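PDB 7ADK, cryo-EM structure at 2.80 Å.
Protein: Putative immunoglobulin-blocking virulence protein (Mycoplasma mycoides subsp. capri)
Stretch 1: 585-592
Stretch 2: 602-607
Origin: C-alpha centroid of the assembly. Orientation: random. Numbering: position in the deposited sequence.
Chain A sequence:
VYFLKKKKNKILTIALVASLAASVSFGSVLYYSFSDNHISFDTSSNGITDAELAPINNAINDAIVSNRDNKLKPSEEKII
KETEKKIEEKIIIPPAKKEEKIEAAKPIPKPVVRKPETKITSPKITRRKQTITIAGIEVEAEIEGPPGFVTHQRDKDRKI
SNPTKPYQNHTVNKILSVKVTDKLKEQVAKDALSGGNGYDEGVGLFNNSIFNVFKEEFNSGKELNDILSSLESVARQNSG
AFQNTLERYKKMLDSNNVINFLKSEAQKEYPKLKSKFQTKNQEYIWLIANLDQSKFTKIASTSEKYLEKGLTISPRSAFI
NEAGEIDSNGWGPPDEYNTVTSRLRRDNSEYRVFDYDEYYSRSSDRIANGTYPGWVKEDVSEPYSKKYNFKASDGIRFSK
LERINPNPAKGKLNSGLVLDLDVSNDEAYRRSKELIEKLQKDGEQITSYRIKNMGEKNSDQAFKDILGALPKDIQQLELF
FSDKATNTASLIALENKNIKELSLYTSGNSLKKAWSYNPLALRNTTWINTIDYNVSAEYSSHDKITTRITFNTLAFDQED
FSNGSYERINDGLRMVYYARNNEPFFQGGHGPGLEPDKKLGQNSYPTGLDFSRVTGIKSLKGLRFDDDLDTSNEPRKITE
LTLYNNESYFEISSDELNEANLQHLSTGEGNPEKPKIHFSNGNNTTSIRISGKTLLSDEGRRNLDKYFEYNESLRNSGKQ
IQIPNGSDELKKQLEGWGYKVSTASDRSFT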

# COMPACT_ATOMS: atom_id res chain seq x y z
N PHE A 585 6.30 28.63 8.16
CA PHE A 585 6.93 27.43 7.60
C PHE A 585 7.78 26.68 8.63
O PHE A 585 7.79 25.45 8.68
CB PHE A 585 7.78 27.78 6.37
CG PHE A 585 8.37 26.57 5.67
CD1 PHE A 585 9.66 26.11 6.00
CD2 PHE A 585 7.61 25.87 4.72
CE1 PHE A 585 10.17 24.97 5.38
CE2 PHE A 585 8.13 24.72 4.11
CZ PHE A 585 9.41 24.27 4.44
N PHE A 586 8.49 27.41 9.48
CA PHE A 586 9.35 26.83 10.52
C PHE A 586 8.59 26.31 11.74
O PHE A 586 9.20 25.79 12.67
CB PHE A 586 10.47 27.83 10.87
CG PHE A 586 11.36 28.11 9.68
CD1 PHE A 586 12.11 27.08 9.10
CD2 PHE A 586 11.34 29.36 9.07
CE1 PHE A 586 12.87 27.32 7.95
CE2 PHE A 586 12.08 29.60 7.91
CZ PHE A 586 12.85 28.58 7.34
N GLN A 587 7.26 26.39 11.74
CA GLN A 587 6.41 25.90 12.81
C GLN A 587 5.92 24.47 12.62
O GLN A 587 5.29 23.90 13.50
CB GLN A 587 5.24 26.87 13.01
CG GLN A 587 5.74 28.19 13.58
CD GLN A 587 4.80 29.36 13.37
OE1 GLN A 587 3.62 29.22 13.08
NE2 GLN A 587 5.28 30.56 13.55
N GLY A 588 6.19 23.83 11.49
CA GLY A 588 5.63 22.51 11.18
C GLY A 588 4.12 22.54 10.96
O GLY A 588 3.53 23.58 10.69
N GLY A 589 3.46 21.38 11.08
CA GLY A 589 2.04 21.19 10.76
C GLY A 589 1.00 21.71 11.76
O GLY A 589 -0.18 21.67 11.46
N HIS A 590 1.36 22.18 12.94
CA HIS A 590 0.42 22.64 13.97
C HIS A 590 0.29 24.17 14.06
O HIS A 590 -0.71 24.67 14.56
CB HIS A 590 0.82 21.98 15.29
CG HIS A 590 0.10 22.43 16.53
ND1 HIS A 590 -0.87 21.69 17.21
CD2 HIS A 590 0.27 23.61 17.18
CE1 HIS A 590 -1.21 22.44 18.27
NE2 HIS A 590 -0.56 23.60 18.26
N GLY A 591 1.25 24.95 13.56
CA GLY A 591 1.15 26.41 13.50
C GLY A 591 1.46 27.16 14.81
O GLY A 591 2.16 26.63 15.67
N PRO A 592 0.97 28.40 14.96
CA PRO A 592 1.34 29.29 16.05
C PRO A 592 0.76 28.91 17.43
O PRO A 592 -0.16 28.11 17.55
CB PRO A 592 0.88 30.67 15.60
CG PRO A 592 -0.23 30.41 14.60
CD PRO A 592 0.18 29.10 13.96
N GLN A 602 6.10 28.54 23.08
CA GLN A 602 4.69 28.09 23.02
C GLN A 602 4.23 27.68 21.61
O GLN A 602 3.15 27.12 21.44
CB GLN A 602 3.76 29.17 23.59
CG GLN A 602 3.99 29.54 25.06
CD GLN A 602 3.54 28.48 26.06
OE1 GLN A 602 3.47 27.31 25.79
NE2 GLN A 602 3.27 28.81 27.27
N ASN A 603 5.04 27.94 20.59
CA ASN A 603 4.75 27.67 19.19
C ASN A 603 5.17 26.26 18.77
O ASN A 603 6.06 25.67 19.38
CB ASN A 603 5.45 28.75 18.37
CG ASN A 603 4.82 30.10 18.60
OD1 ASN A 603 3.91 30.49 17.90
ND2 ASN A 603 5.17 30.80 19.65
N SER A 604 4.58 25.74 17.70
CA SER A 604 4.97 24.47 17.10
C SER A 604 6.31 24.56 16.36
O SER A 604 6.78 25.64 16.02
CB SER A 604 3.85 23.97 16.21
OG SER A 604 4.19 22.77 15.58
N TYR A 605 6.96 23.41 16.16
CA TYR A 605 8.24 23.22 15.50
C TYR A 605 8.28 21.80 14.92
O TYR A 605 7.59 20.95 15.45
CB TYR A 605 9.38 23.44 16.52
CG TYR A 605 9.25 22.71 17.85
CD1 TYR A 605 8.42 23.25 18.85
CD2 TYR A 605 9.91 21.50 18.09
CE1 TYR A 605 8.22 22.56 20.05
CE2 TYR A 605 9.74 20.83 19.31
CZ TYR A 605 8.89 21.35 20.29
OH TYR A 605 8.76 20.72 21.49
N PRO A 606 9.09 21.49 13.90
CA PRO A 606 9.25 20.12 13.40
C PRO A 606 9.92 19.22 14.43
O PRO A 606 11.10 19.37 14.76
CB PRO A 606 10.00 20.23 12.08
CG PRO A 606 10.68 21.57 12.15
CD PRO A 606 9.80 22.41 13.06
N THR A 607 9.14 18.30 14.98
CA THR A 607 9.48 17.39 16.09
C THR A 607 10.26 16.14 15.67
O THR A 607 10.63 15.35 16.54
CB THR A 607 8.24 16.98 16.89
OG1 THR A 607 7.34 16.23 16.10
CG2 THR A 607 7.48 18.16 17.47

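How does stretch 2 first reach its partner? Gln602 makes no contact, and its side-chain end leads away, so the meeting begins at Asn603. There the CB points sideways but the amide end comes nearer, placing Asn603 OD1 3.4 Å from Pro592 CA and 3.8 Å from Pro592 CB. These are van der Waals contacts; the polar needs of the amide are met elsewhere in the structure.

What makes Ser604 the centre of the contact? It loses more surface to the other stretch than any other residue here, and it is held through both backbone and side chain. Ser604 N donates a hydrogen bond to Gly591 O (3.3 Å), while Ser604 OG donates a short one to Gln587 O (2.6 Å). One residue thus ties together two carbonyls four positions apart, bracing the intervening turn of stretch 1. The CB points toward that stretch, and Ser604 OG also lies 3.5 Å from His590 CB. Ser604 O, in turn, accepts a CA-H...O contact from Gln587 CA (3.2 Å), a weaker electrostatic supplement.

Does Tyr605 extend this bonding? Tyr605 N approaches Gln587 O to 3.2 Å, but the angle is too poor for a hydrogen bond. The backbones nevertheless run close, with Gln587 CA and Tyr605 CA 4.2 Å apart. The CA-to-CB bond of Tyr605 points away from stretch 1, so this residue meets its partner through its main chain.

How does the contact finish? Pro606 has no amide hydrogen to donate, and it packs through its ring instead: Pro606 CD sits 3.5 Å from Phe586 O and 4.2 Å from Gly588 N. Gly588 adopts a positive phi, which favours glycine, as the chain turns beside this proline. Thr607 lies beyond reach, so the packing ends here.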